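Local coordinates for F5/8 type C domain protein (PDB 4ZRX) that probably hydrolyses alpha-L-fucosides with a TIM-barrel catalytic domain and carries beta-sandwich domains that may help it bind sugars, at residues A[403-408]-A[440-445]. Residues are numbered along the deposited sequence; the frame is centred on the assembly and turned at random.
Sequences AFTVEA and RVRIDE
Glu407 holds two arginines of the facing strand with one carboxylate, a salt-bridge network. Glu407 OE1 takes three N-H groups: NE and NH2 of Arg440, which grips side-on, its chain bent at chi3 (70°) to bring NE round, and NH2 of Arg442 at 3.0 Å. Arg442 meets Glu407 end-on, its NH1 reaching Glu407 OE2 at 3.1 Å from above the carboxylate plane. Long, flexible arginines suit alternate strand positions, on the same face as Glu407, that converge on one acid; Glu375 gives Arg442 a second negative partner. An alanine in place of Glu407 would probably leave Arg440 its cation-pi contact with Trp414 but no carboxylate mate here, and two guanidinium groups close together without the charge between them. Farther along, Asp444 and Glu445 both face Ala403, a classic beta bulge. It brings Asp444 beside Thr405, whose OG1 donates to the syn lone pair of Asp444 OD2 at 2.7 Å, while a water joins OG1, Asp444 OD1 and Arg442 NH1. Phe404, Val406, Val441 and Ile443 occupy the other face, apolar as a sandwich interior requires. These central antiparallel strands lie between strands 374-381 and 413-420, their apolar face packed on Trp368 and Leu429 of the second sheet.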
ATOM      1  N   ALA A 403     -10.724  19.282  11.516  1.00 15.99           N
ATOM      2  CA  ALA A 403     -10.143  18.755  12.763  1.00 16.13           C
ATOM      3  C   ALA A 403     -11.225  18.193  13.648  1.00 16.45           C
ATOM      4  O   ALA A 403     -12.338  18.740  13.707  1.00 17.20           O
ATOM      5  CB  ALA A 403      -9.412  19.868  13.511  1.00 17.62           C
ATOM      6  N   PHE A 404     -10.924  17.085  14.322  1.00 16.33           N
ATOM      7  CA  PHE A 404     -11.929  16.463  15.160  1.00 16.85           C
ATOM      8  C   PHE A 404     -11.218  15.712  16.291  1.00 16.22           C
ATOM      9  O   PHE A 404     -10.044  15.379  16.211  1.00 15.80           O
ATOM     10  CB  PHE A 404     -12.862  15.498  14.399  1.00 16.57           C
ATOM     11  CG  PHE A 404     -12.194  14.296  13.880  1.00 16.73           C
ATOM     12  CD1 PHE A 404     -11.541  14.302  12.628  1.00 16.78           C
ATOM     13  CD2 PHE A 404     -12.242  13.117  14.582  1.00 17.75           C
ATOM     14  CE1 PHE A 404     -10.917  13.166  12.179  1.00 16.73           C
ATOM     15  CE2 PHE A 404     -11.643  11.971  14.126  1.00 17.99           C
ATOM     16  CZ  PHE A 404     -10.936  12.009  12.886  1.00 17.59           C
ATOM     17  N   THR A 405     -11.995  15.441  17.333  1.00 16.34           N
ATOM     18  CA  THR A 405     -11.586  14.722  18.506  1.00 16.78           C
ATOM     19  C   THR A 405     -12.617  13.655  18.838  1.00 16.70           C
ATOM     20  O   THR A 405     -13.799  13.889  18.652  1.00 16.85           O
ATOM     21  CB  THR A 405     -11.480  15.711  19.700  1.00 18.13           C
ATOM     22  OG1 THR A 405     -10.536  16.730  19.326  1.00 18.57           O
ATOM     23  CG2 THR A 405     -10.960  14.986  20.971  1.00 19.02           C
ATOM     24  N   VAL A 406     -12.158  12.501  19.338  1.00 17.03           N
ATOM     25  CA  VAL A 406     -13.000  11.419  19.780  1.00 17.33           C
ATOM     26  C   VAL A 406     -12.647  11.050  21.223  1.00 17.72           C
ATOM     27  O   VAL A 406     -11.492  10.936  21.590  1.00 16.94           O
ATOM     28  CB  VAL A 406     -12.843  10.149  18.937  1.00 17.29           C
ATOM     29  CG1 VAL A 406     -13.821   9.172  19.301  1.00 18.70           C
ATOM     30  CG2 VAL A 406     -12.957  10.494  17.428  1.00 17.37           C
ATOM     31  N   GLU A 407     -13.722  10.944  22.041  1.00 17.47           N
ATOM     32  CA  GLU A 407     -13.630  10.585  23.437  1.00 18.23           C
ATOM     33  C   GLU A 407     -14.538   9.405  23.729  1.00 18.24           C
ATOM     34  O   GLU A 407     -15.511   9.187  23.039  1.00 17.43           O
ATOM     35  CB  GLU A 407     -14.024  11.783  24.306  1.00 19.72           C
ATOM     36  CG  GLU A 407     -13.090  12.938  24.099  1.00 20.71           C
ATOM     37  CD  GLU A 407     -13.654  14.255  24.572  1.00 23.23           C
ATOM     38  OE1 GLU A 407     -14.889  14.401  24.799  1.00 24.90           O
ATOM     39  OE2 GLU A 407     -12.851  15.173  24.706  1.00 24.52           O
ATOM     40  N   ALA A 408     -14.120   8.595  24.704  1.00 17.84           N
ATOM     41  CA  ALA A 408     -14.858   7.414  25.153  1.00 18.13           C
ATOM     42  C   ALA A 408     -15.167   7.558  26.615  1.00 18.51           C
ATOM     43  O   ALA A 408     -14.308   7.994  27.427  1.00 19.44           O
ATOM     44  CB  ALA A 408     -14.061   6.184  24.892  1.00 18.69           C
ATOM     45  N   ARG A 440     -17.983  10.020  22.185  1.00 20.66           N
ATOM     46  CA  ARG A 440     -18.324  11.394  21.830  1.00 20.25           C
ATOM     47  C   ARG A 440     -17.389  11.849  20.735  1.00 20.96           C
ATOM     48  O   ARG A 440     -16.183  11.619  20.850  1.00 21.40           O
ATOM     49  CB  ARG A 440     -18.164  12.306  23.043  1.00 21.38           C
ATOM     50  CG  ARG A 440     -18.493  13.739  22.771  1.00 22.51           C
ATOM     51  CD  ARG A 440     -18.892  14.475  24.021  1.00 23.77           C
ATOM     52  NE  ARG A 440     -17.769  14.667  24.912  1.00 24.32           N
ATOM     53  CZ  ARG A 440     -17.822  15.116  26.160  1.00 24.39           C
ATOM     54  NH1 ARG A 440     -18.974  15.453  26.721  1.00 25.83           N
ATOM     55  NH2 ARG A 440     -16.709  15.240  26.840  1.00 25.86           N
ATOM     56  N   VAL A 441     -17.932  12.511  19.703  1.00 20.01           N
ATOM     57  CA  VAL A 441     -17.142  13.057  18.622  1.00 19.00           C
ATOM     58  C   VAL A 441     -17.392  14.543  18.618  1.00 18.71           C
ATOM     59  O   VAL A 441     -18.520  15.011  18.785  1.00 18.84           O
ATOM     60  CB  VAL A 441     -17.579  12.479  17.259  1.00 18.45           C
ATOM     61  CG1 VAL A 441     -16.747  13.082  16.111  1.00 18.99           C
ATOM     62  CG2 VAL A 441     -17.476  10.963  17.300  1.00 18.67           C
ATOM     63  N   ARG A 442     -16.302  15.279  18.531  1.00 17.94           N
ATOM     64  CA  ARG A 442     -16.327  16.722  18.456  1.00 19.14           C
ATOM     65  C   ARG A 442     -15.706  17.188  17.151  1.00 19.12           C
ATOM     66  O   ARG A 442     -14.566  16.830  16.867  1.00 18.32           O
ATOM     67  CB  ARG A 442     -15.543  17.316  19.636  1.00 21.10           C
ATOM     68  CG  ARG A 442     -15.705  18.821  19.739  1.00 23.08           C
ATOM     69  CD  ARG A 442     -14.976  19.383  20.986  1.00 25.49           C
ATOM     70  NE  ARG A 442     -15.493  18.698  22.178  1.00 28.18           N
ATOM     71  CZ  ARG A 442     -14.868  17.755  22.904  1.00 27.59           C
ATOM     72  NH1 ARG A 442     -13.623  17.370  22.691  1.00 27.54           N
ATOM     73  NH2 ARG A 442     -15.568  17.178  23.871  1.00 30.20           N
ATOM     74  N   ILE A 443     -16.433  17.934  16.357  1.00 19.37           N
ATOM     75  CA  ILE A 443     -15.861  18.547  15.154  1.00 20.22           C
ATOM     76  C   ILE A 443     -15.295  19.870  15.576  1.00 20.52           C
ATOM     77  O   ILE A 443     -16.019  20.844  15.848  1.00 21.77           O
ATOM     78  CB  ILE A 443     -16.871  18.710  14.006  1.00 20.95           C
ATOM     79  CG1 ILE A 443     -17.501  17.350  13.592  1.00 19.98           C
ATOM     80  CG2 ILE A 443     -16.175  19.434  12.860  1.00 21.89           C
ATOM     81  CD1 ILE A 443     -16.528  16.203  13.335  1.00 19.64           C
ATOM     82  N   ASP A 444     -13.989  19.900  15.702  1.00 20.95           N
ATOM     83  CA  ASP A 444     -13.263  21.111  16.133  1.00 22.42           C
ATOM     84  C   ASP A 444     -13.220  22.180  15.064  1.00 23.22           C
ATOM     85  O   ASP A 444     -13.351  23.400  15.359  1.00 24.23           O
ATOM     86  CB  ASP A 444     -11.876  20.755  16.649  1.00 23.21           C
ATOM     87  CG  ASP A 444     -11.927  19.758  17.809  1.00 24.16           C
ATOM     88  OD1 ASP A 444     -12.530  20.077  18.860  1.00 26.10           O
ATOM     89  OD2 ASP A 444     -11.313  18.682  17.656  1.00 24.02           O
ATOM     90  N   GLU A 445     -13.036  21.771  13.819  1.00 21.98           N
ATOM     91  CA  GLU A 445     -12.963  22.716  12.709  1.00 22.77           C
ATOM     92  C   GLU A 445     -13.592  22.091  11.489  1.00 20.99           C
ATOM     93  O   GLU A 445     -13.329  20.945  11.218  1.00 19.48           O
ATOM     94  CB  GLU A 445     -11.510  23.050  12.362  1.00 25.60           C
ATOM     95  CG  GLU A 445     -10.720  23.847  13.413  1.00 28.35           C
ATOM     96  CD  GLU A 445      -9.261  23.992  12.982  1.00 34.75           C
ATOM     97  OE1 GLU A 445      -8.993  24.173  11.748  1.00 36.36           O
ATOM     98  OE2 GLU A 445      -8.376  23.850  13.856  1.00 38.70           O
TER
HETATM   99  O   HOH W   1     -11.688  18.995  21.188  1.00 31.70           O